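PDB 5I4A: protein argonaute, which uses short 5'-hydroxyl RNA guides to bind complementary single-stranded DNA or RNA and cleave it, working as a manganese-preferring endonuclease. Local coordinates for residues I299-S304 with D395-Q400; F351-E356 with A375-D380; L6-I11 with K136-S141. All coordinates share one frame; numbering follows the deposited sequence.

Overall arrangement
Contacts 1 and 2 belong to one parallel sheet of the Mid domain, their centres only 7 Å apart, and contact 2 is nested along the chain inside the loop that contact 1 closes. They are joined directly: Phe-302 N lies 2.8 Å from Phe-351 O, and Ser-303 OG lies 2.7 Å from Asp-380 OD2. Contact 3 brings the N-terminal domain to linker L1 on the opposite side of the chain's centre, with its centre about 52 Å from that of contact 1 and 53 Å from that of contact 2. The guide RNA spans the distance, U1 touching contact 2 and A11 contact 3. All three lie away from the inferred catalytic residues of the PIWI domain.

Contact 1: I299-S304 with D395-Q400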
# COMPACT_ATOMS: atom_id res chain seq x y z
N ILE A 299 -18.31 -11.51 26.26
CA ILE A 299 -18.45 -12.94 26.51
C ILE A 299 -17.28 -13.63 25.81
O ILE A 299 -16.58 -13.05 24.99
CB ILE A 299 -19.79 -13.51 26.02
CG1 ILE A 299 -20.01 -13.21 24.54
CG2 ILE A 299 -20.95 -12.98 26.87
CD1 ILE A 299 -21.28 -13.83 23.97
N PHE A 300 -17.08 -14.91 26.15
CA PHE A 300 -15.93 -15.67 25.71
C PHE A 300 -16.35 -16.83 24.81
O PHE A 300 -17.36 -17.50 25.07
CB PHE A 300 -15.13 -16.23 26.90
CG PHE A 300 -14.58 -15.18 27.82
CD1 PHE A 300 -15.33 -14.70 28.88
CD2 PHE A 300 -13.30 -14.68 27.63
CE1 PHE A 300 -14.81 -13.73 29.73
CE2 PHE A 300 -12.78 -13.72 28.48
CZ PHE A 300 -13.54 -13.24 29.52
N PHE A 301 -15.56 -17.08 23.77
CA PHE A 301 -15.75 -18.23 22.89
C PHE A 301 -14.45 -19.02 22.82
O PHE A 301 -13.40 -18.46 22.47
CB PHE A 301 -16.18 -17.81 21.49
CG PHE A 301 -17.61 -17.33 21.41
CD1 PHE A 301 -17.91 -15.99 21.63
CD2 PHE A 301 -18.63 -18.21 21.12
CE1 PHE A 301 -19.22 -15.55 21.56
CE2 PHE A 301 -19.94 -17.77 21.05
CZ PHE A 301 -20.24 -16.44 21.27
N PHE A 302 -14.51 -20.30 23.15
CA PHE A 302 -13.36 -21.18 23.11
C PHE A 302 -13.57 -22.25 22.05
O PHE A 302 -14.70 -22.67 21.78
CB PHE A 302 -13.10 -21.84 24.47
CG PHE A 302 -12.90 -20.86 25.59
CD1 PHE A 302 -13.98 -20.36 26.30
CD2 PHE A 302 -11.63 -20.44 25.94
CE1 PHE A 302 -13.80 -19.46 27.32
CE2 PHE A 302 -11.44 -19.54 26.97
CZ PHE A 302 -12.53 -19.05 27.66
N SER A 303 -12.46 -22.71 21.45
CA SER A 303 -12.55 -23.72 20.41
C SER A 303 -12.83 -25.11 20.97
O SER A 303 -13.23 -26.00 20.22
CB SER A 303 -11.27 -23.73 19.57
OG SER A 303 -10.16 -24.11 20.36
N SER A 304 -12.63 -25.31 22.28
CA SER A 304 -12.85 -26.60 22.92
C SER A 304 -12.75 -26.41 24.42
O SER A 304 -12.23 -25.40 24.91
CB SER A 304 -11.84 -27.65 22.45
OG SER A 304 -10.52 -27.27 22.80
N ASP A 395 -24.21 -11.64 14.08
CA ASP A 395 -24.00 -10.24 13.71
C ASP A 395 -24.28 -9.27 14.84
O ASP A 395 -23.88 -8.11 14.75
CB ASP A 395 -24.88 -9.89 12.50
CG ASP A 395 -24.52 -10.70 11.27
OD1 ASP A 395 -23.32 -10.99 11.07
OD2 ASP A 395 -25.43 -11.04 10.50
N ASN A 396 -24.95 -9.71 15.91
CA ASN A 396 -25.18 -8.84 17.05
C ASN A 396 -24.00 -8.80 18.01
O ASN A 396 -24.09 -8.13 19.05
CB ASN A 396 -26.45 -9.27 17.79
CG ASN A 396 -26.42 -10.71 18.23
OD1 ASN A 396 -25.82 -11.56 17.58
ND2 ASN A 396 -27.06 -11.00 19.36
N LEU A 397 -22.91 -9.48 17.70
CA LEU A 397 -21.71 -9.48 18.53
C LEU A 397 -20.56 -8.80 17.79
O LEU A 397 -20.45 -8.90 16.56
CB LEU A 397 -21.30 -10.90 18.92
CG LEU A 397 -22.32 -11.74 19.69
CD1 LEU A 397 -21.80 -13.15 19.88
CD2 LEU A 397 -22.64 -11.09 21.03
N ILE A 398 -19.71 -8.13 18.55
CA ILE A 398 -18.52 -7.47 18.01
C ILE A 398 -17.38 -8.48 18.11
O ILE A 398 -16.84 -8.73 19.19
CB ILE A 398 -18.20 -6.18 18.77
CG1 ILE A 398 -19.39 -5.21 18.70
CG2 ILE A 398 -16.95 -5.52 18.19
CD1 ILE A 398 -19.20 -3.95 19.52
N LEU A 399 -17.01 -9.06 16.97
CA LEU A 399 -16.02 -10.12 16.94
C LEU A 399 -14.65 -9.57 17.32
O LEU A 399 -14.14 -8.64 16.68
CB LEU A 399 -15.99 -10.75 15.54
CG LEU A 399 -15.04 -11.91 15.26
CD1 LEU A 399 -15.17 -12.96 16.33
CD2 LEU A 399 -15.34 -12.50 13.89
N GLN A 400 -14.04 -10.15 18.36
CA GLN A 400 -12.75 -9.70 18.88
C GLN A 400 -11.85 -10.91 19.11
O GLN A 400 -11.65 -11.35 20.25
CB GLN A 400 -12.92 -8.90 20.17
CG GLN A 400 -13.60 -7.54 19.99
CD GLN A 400 -12.72 -6.53 19.27
OE1 GLN A 400 -11.55 -6.79 19.00
NE2 GLN A 400 -13.29 -5.38 18.95
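Ile-299 and Leu-397 form the nearest backbone pair, their CA atoms 9.3 Å apart, and no hydrogen bond joins the segments. That spacing fits the parallel sheet of the Rossmann-like Mid domain, in which strands 295-302 and 398-403 both pair with strand 374-379 and so meet across it through side chains alone. The evidence for the intervening strand is direct: Ile-299 bonds through its backbone to Met-374 and Ile-376, while Ala-375 bonds to Ile-398 and Gln-400. Ala-375 contributes just a CB between the two flanking strands; Phe-301 and Leu-397 meet over this methyl, and Ile-299 joins them beyond it.

Leu-397 carries the second segment's share. Its methyl CD1 comes obliquely to the ring of Phe-301, 3.9 Å from CZ and equally far from CE1, so it sits against that ring bond and not against a single corner. Ile-299 crosses the leucine at about a right angle. Its CG1 stands between the backbone N and the carbonyl carbon (chi1 56°), and the extended arm beyond carries CD1 over to the leucine. Ile-299, Phe-301 and Leu-397 are all buried, and Phe-393 adds a ring that meets Phe-301 edge-to-face. Ile-299 CD1 completes a triangle of mutual contacts, 3.6 Å from Phe-301 CE1 and 4.2 Å from Leu-397 CD1.

Contact 2: F351-E356 with A375-D380. With nucleotides of chain B.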
# COMPACT_ATOMS: atom_id res chain seq x y z
N PHE A 351 -18.50 -19.88 26.13
CA PHE A 351 -19.21 -20.67 25.15
C PHE A 351 -18.20 -21.28 24.19
O PHE A 351 -17.04 -20.87 24.14
CB PHE A 351 -20.24 -19.82 24.39
CG PHE A 351 -21.14 -19.02 25.29
CD1 PHE A 351 -20.76 -17.76 25.72
CD2 PHE A 351 -22.34 -19.54 25.73
CE1 PHE A 351 -21.57 -17.03 26.56
CE2 PHE A 351 -23.16 -18.81 26.57
CZ PHE A 351 -22.77 -17.55 26.98
N LEU A 352 -18.65 -22.27 23.43
CA LEU A 352 -17.80 -22.95 22.47
C LEU A 352 -18.14 -22.51 21.06
O LEU A 352 -19.27 -22.09 20.77
CB LEU A 352 -17.95 -24.47 22.59
CG LEU A 352 -17.44 -25.13 23.88
CD1 LEU A 352 -17.72 -26.62 23.85
CD2 LEU A 352 -15.96 -24.86 24.08
N TYR A 353 -17.15 -22.59 20.18
CA TYR A 353 -17.38 -22.48 18.75
C TYR A 353 -16.70 -23.65 18.07
O TYR A 353 -15.76 -24.24 18.61
CB TYR A 353 -16.88 -21.14 18.17
CG TYR A 353 -15.38 -20.98 18.10
CD1 TYR A 353 -14.66 -20.48 19.17
CD2 TYR A 353 -14.68 -21.31 16.94
CE1 TYR A 353 -13.29 -20.32 19.11
CE2 TYR A 353 -13.31 -21.16 16.87
CZ TYR A 353 -12.62 -20.67 17.96
OH TYR A 353 -11.25 -20.51 17.89
N ASN A 354 -17.19 -23.99 16.89
CA ASN A 354 -16.62 -25.08 16.12
C ASN A 354 -15.41 -24.56 15.36
O ASN A 354 -15.58 -23.81 14.39
CB ASN A 354 -17.68 -25.67 15.17
CG ASN A 354 -17.19 -26.89 14.42
OD1 ASN A 354 -16.07 -26.91 13.91
ND2 ASN A 354 -18.03 -27.91 14.33
N PRO A 355 -14.19 -24.93 15.75
CA PRO A 355 -13.01 -24.40 15.05
C PRO A 355 -12.83 -24.98 13.66
O PRO A 355 -12.08 -24.40 12.86
CB PRO A 355 -11.85 -24.81 15.97
CG PRO A 355 -12.33 -26.07 16.60
CD PRO A 355 -13.82 -25.92 16.78
N GLU A 356 -13.48 -26.10 13.36
CA GLU A 356 -13.40 -26.70 12.04
C GLU A 356 -14.24 -25.92 11.03
O GLU A 356 -13.78 -25.60 9.93
CB GLU A 356 -13.87 -28.16 12.12
CG GLU A 356 -13.32 -29.09 11.07
CD GLU A 356 -13.86 -30.50 11.24
OE1 GLU A 356 -14.26 -30.85 12.37
OE2 GLU A 356 -13.91 -31.25 10.24
N ALA A 375 -17.09 -10.21 21.60
CA ALA A 375 -16.91 -11.65 21.60
C ALA A 375 -15.41 -11.92 21.62
O ALA A 375 -14.73 -11.82 20.60
CB ALA A 375 -17.58 -12.28 20.38
N ILE A 376 -14.90 -12.25 22.81
CA ILE A 376 -13.50 -12.64 22.97
C ILE A 376 -13.37 -14.07 22.48
O ILE A 376 -13.73 -15.02 23.19
CB ILE A 376 -13.04 -12.48 24.42
CG1 ILE A 376 -13.10 -11.00 24.84
CG2 ILE A 376 -11.62 -13.02 24.59
CD1 ILE A 376 -13.03 -10.77 26.33
N VAL A 377 -12.86 -14.24 21.27
CA VAL A 377 -12.80 -15.53 20.60
C VAL A 377 -11.34 -15.97 20.59
O VAL A 377 -10.49 -15.33 19.97
CB VAL A 377 -13.36 -15.44 19.17
CG1 VAL A 377 -13.30 -16.80 18.49
CG2 VAL A 377 -14.78 -14.90 19.21
N LEU A 378 -11.06 -17.07 21.30
CA LEU A 378 -9.69 -17.56 21.41
C LEU A 378 -9.35 -18.42 20.21
O LEU A 378 -10.01 -19.44 19.95
CB LEU A 378 -9.52 -18.34 22.71
CG LEU A 378 -9.36 -17.53 24.00
CD1 LEU A 378 -10.69 -16.99 24.49
CD2 LEU A 378 -8.67 -18.37 25.07
N LEU A 379 -8.33 -18.01 19.46
CA LEU A 379 -7.84 -18.75 18.31
C LEU A 379 -6.67 -19.63 18.74
O LEU A 379 -5.77 -19.17 19.46
CB LEU A 379 -7.40 -17.81 17.20
CG LEU A 379 -8.36 -16.69 16.77
CD1 LEU A 379 -7.71 -15.80 15.72
CD2 LEU A 379 -9.67 -17.26 16.25
N ASP A 380 -6.67 -20.88 18.30
CA ASP A 380 -5.58 -21.79 18.63
C ASP A 380 -4.29 -21.40 17.94
O ASP A 380 -3.20 -21.60 18.50
CB ASP A 380 -5.97 -23.22 18.25
CG ASP A 380 -6.99 -23.81 19.20
OD1 ASP A 380 -6.79 -23.73 20.43
OD2 ASP A 380 -8.01 -24.35 18.71
O5' U B 1 -6.74 -9.37 13.91
C5' U B 1 -7.47 -9.93 15.00
C4' U B 1 -6.87 -11.22 15.48
O4' U B 1 -7.09 -12.25 14.47
C3' U B 1 -5.37 -11.19 15.75
O3' U B 1 -5.07 -11.98 16.90
C2' U B 1 -4.77 -11.84 14.50
O2' U B 1 -3.54 -12.49 14.72
C1' U B 1 -5.86 -12.84 14.10
N1 U B 1 -5.90 -13.07 12.65
C2 U B 1 -5.78 -14.36 12.16
O2 U B 1 -5.64 -15.34 12.88
N3 U B 1 -5.83 -14.46 10.79
C4 U B 1 -5.98 -13.42 9.89
O4 U B 1 -6.01 -13.66 8.68
C5 U B 1 -6.10 -12.13 10.48
C6 U B 1 -6.05 -12.01 11.81
O HOH W 1 -8.96 -21.59 16.09
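Tyr-353 has the largest buried share here and reaches Val-377 and Leu-378 with different parts of one side chain. Its ring carbon CE1 lies 3.6 Å from Val-377 CG1, an oblique approach. That methyl stands opposite the backbone N of Val-377 (chi1 -179°), which holds it out to the tyrosine. The hydroxyl donates a short hydrogen bond from Tyr-353 OH to Leu-378 O, 2.6 Å long, with the acceptor near the plane of the ring. The bond is bent at the carbonyl: the C=O...donor angle is 138°, and the donor is tilted 31° from the carbonyl plane. Leu-378 O also accepts from Gln-307 NE2, so two donors grip it. A water donates to Tyr-353 OH over 3.1 Å and accepts from Asp-380 N over 3.3 Å, which ties the phenol to the end of the strand. A phenylalanine here would probably keep the Val-377 packing but leave Leu-378 O without one of its two donors and the water without its phenol partner. Just beyond, Leu-379 CD1 lies 3.5 Å from O2 of U1 of chain B, placing the arrangement at the C-terminal strand ends of the Rossmann-like Mid sheet, the part of Argonautes that receives the guide's 5' end.

Contact 3: L6-I11 with K136-S141; sequences LNLYKI and KIHNIS. With nucleotides of chain B.
Leu-8 meets His-138 and Ile-140 by van der Waals contact, one methyl to each. Leu-8 CD2 lies 3.7 Å from His-138 CD2, the leucine crossing the histidine at about a right angle and its methyl coming obliquely to the imidazole. The other branch makes an apolar contact with the isoleucine, tip to tip, with Leu-8 CD1 at 3.7 Å from Ile-140 CD1. On the leucine, CG lies opposite the carbonyl carbon (chi1 -66°) and the fork at its end turns a separate prong to each of the two partners, which are two residues apart on one face of their strand. No hydrogen bond crosses between the segments, in keeping with a nearest CA spacing of 8.5 Å, from Leu-8 to His-138.

The polar interactions run outward. His-138 NE2 is hydrogen-bonded to Ser-147 OG, which helps fix the turn of the ring, and with it the place of CD2. Lys-136 bends at chi2 (-60°) and then extends toward the guide RNA, where its NZ donates to OP1 of A11 of chain B at 2.8 Å and, weakly, to O5' of U10 of chain B at 3.4 Å. One ammonium group therefore touches two successive backbone linkages, contacts to the backbone alone, consistent with holding the guide without reading its sequence.

In the fold, strand 143-156 lies between the segments, pairing antiparallel with strand 8-10 and with strand 127-140. Helix 84-101 packs on Ile-11 and Ile-137 through Leu-91, while strand 560-565 of the PIWI domain meets Ile-140 through Leu-564.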
# COMPACT_ATOMS: atom_id res chain seq x y z
N LEU A 6 17.40 14.94 -2.04
CA LEU A 6 16.40 14.04 -2.60
C LEU A 6 17.03 13.29 -3.77
O LEU A 6 17.90 13.81 -4.47
CB LEU A 6 15.15 14.79 -3.08
CG LEU A 6 14.25 15.41 -2.00
CD1 LEU A 6 12.95 15.92 -2.62
CD2 LEU A 6 13.97 14.41 -0.89
N ASN A 7 16.57 12.05 -3.98
CA ASN A 7 17.11 11.22 -5.05
C ASN A 7 16.56 11.59 -6.42
O ASN A 7 16.34 10.73 -7.27
CB ASN A 7 16.83 9.75 -4.74
CG ASN A 7 15.34 9.41 -4.75
OD1 ASN A 7 14.50 10.29 -4.61
ND2 ASN A 7 15.03 8.13 -4.92
N LEU A 8 16.33 12.88 -6.66
CA LEU A 8 15.78 13.37 -7.92
C LEU A 8 16.90 13.92 -8.80
O LEU A 8 17.83 14.56 -8.31
CB LEU A 8 14.73 14.45 -7.66
CG LEU A 8 13.48 13.95 -6.95
CD1 LEU A 8 12.58 15.11 -6.53
CD2 LEU A 8 12.73 12.99 -7.86
N TYR A 9 16.80 13.65 -10.10
CA TYR A 9 17.81 14.07 -11.05
C TYR A 9 17.14 14.70 -12.26
O TYR A 9 16.24 14.10 -12.86
CB TYR A 9 18.68 12.88 -11.47
CG TYR A 9 19.50 12.33 -10.33
CD1 TYR A 9 20.73 12.89 -10.00
CD2 TYR A 9 19.04 11.27 -9.56
CE1 TYR A 9 21.48 12.40 -8.95
CE2 TYR A 9 19.79 10.77 -8.50
CZ TYR A 9 21.01 11.35 -8.20
OH TYR A 9 21.76 10.86 -7.16
N LYS A 10 17.57 15.91 -12.60
CA LYS A 10 16.93 16.67 -13.66
C LYS A 10 17.26 16.08 -15.02
O LYS A 10 18.42 15.78 -15.32
CB LYS A 10 17.39 18.13 -13.59
CG LYS A 10 16.58 19.08 -14.45
CD LYS A 10 16.99 20.53 -14.18
CE LYS A 10 16.26 21.49 -15.10
NZ LYS A 10 14.79 21.43 -14.92
N ILE A 11 16.23 15.90 -15.84
CA ILE A 11 16.38 15.36 -17.18
C ILE A 11 16.62 16.52 -18.14
O ILE A 11 15.80 17.44 -18.23
CB ILE A 11 15.15 14.54 -17.59
CG1 ILE A 11 15.10 13.24 -16.79
CG2 ILE A 11 15.15 14.28 -19.09
CD1 ILE A 11 13.72 12.65 -16.65
N LYS A 136 12.03 6.00 -11.57
CA LYS A 136 10.71 6.55 -11.89
C LYS A 136 10.87 7.97 -12.42
O LYS A 136 11.84 8.66 -12.12
CB LYS A 136 9.79 6.54 -10.66
CG LYS A 136 9.32 5.16 -10.25
CD LYS A 136 8.54 4.51 -11.38
CE LYS A 136 7.84 3.25 -10.92
NZ LYS A 136 6.74 2.87 -11.85
N ILE A 137 9.89 8.39 -13.22
CA ILE A 137 9.91 9.69 -13.89
C ILE A 137 8.88 10.59 -13.22
O ILE A 137 7.74 10.19 -13.00
CB ILE A 137 9.61 9.54 -15.39
CG1 ILE A 137 10.73 8.75 -16.08
CG2 ILE A 137 9.44 10.91 -16.04
CD1 ILE A 137 10.47 8.50 -17.55
N HIS A 138 9.29 11.82 -12.91
CA HIS A 138 8.46 12.76 -12.19
C HIS A 138 8.42 14.09 -12.92
O HIS A 138 9.44 14.56 -13.43
CB HIS A 138 8.97 12.96 -10.76
CG HIS A 138 9.24 11.68 -10.04
ND1 HIS A 138 8.26 10.99 -9.36
CD2 HIS A 138 10.37 10.95 -9.91
CE1 HIS A 138 8.78 9.90 -8.83
NE2 HIS A 138 10.06 9.85 -9.15
N ASN A 139 7.23 14.69 -12.98
CA ASN A 139 7.02 15.99 -13.62
C ASN A 139 6.76 17.00 -12.51
O ASN A 139 5.64 17.14 -12.02
CB ASN A 139 5.86 15.92 -14.61
CG ASN A 139 5.83 17.09 -15.57
OD1 ASN A 139 4.78 17.45 -16.09
ND2 ASN A 139 7.00 17.69 -15.80
N ILE A 140 7.82 17.70 -12.09
CA ILE A 140 7.77 18.67 -11.00
C ILE A 140 8.09 20.05 -11.55
O ILE A 140 9.13 20.24 -12.19
CB ILE A 140 8.75 18.31 -9.87
CG1 ILE A 140 8.64 16.83 -9.49
CG2 ILE A 140 8.51 19.20 -8.65
CD1 ILE A 140 9.65 16.41 -8.44
N SER A 141 7.20 21.01 -11.30
CA SER A 141 7.43 22.42 -11.64
C SER A 141 7.79 22.60 -13.11
O SER A 141 8.74 23.29 -13.46
CB SER A 141 8.52 23.03 -10.75
OG SER A 141 7.99 23.49 -9.52
P A B 11 4.41 5.49 -14.09
OP1 A B 11 5.37 4.40 -13.79
OP2 A B 11 4.89 6.89 -14.21
O5' A B 11 3.67 5.09 -15.45
C5' A B 11 2.90 6.04 -16.17
C4' A B 11 2.68 5.58 -17.58
O4' A B 11 3.95 5.63 -18.29
C3' A B 11 2.23 4.13 -17.71
O3' A B 11 0.82 3.95 -17.59
C2' A B 11 2.80 3.70 -19.06
O2' A B 11 1.99 4.15 -20.14
C1' A B 11 4.11 4.47 -19.08
N9 A B 11 5.22 3.68 -18.51
C8 A B 11 5.61 3.54 -17.20
N7 A B 11 6.65 2.76 -17.04
C5 A B 11 6.95 2.35 -18.33
C6 A B 11 7.94 1.51 -18.87
N6 A B 11 8.87 0.89 -18.13
N1 A B 11 7.95 1.33 -20.21
C2 A B 11 7.03 1.95 -20.96
N3 A B 11 6.05 2.76 -20.58
C4 A B 11 6.08 2.91 -19.24
P U B 10 4.24 1.05 -9.01
OP1 U B 10 5.67 1.12 -8.62
OP2 U B 10 3.20 1.12 -7.95
O5' U B 10 3.95 2.13 -10.13
O3' U B 10 3.24 5.44 -12.99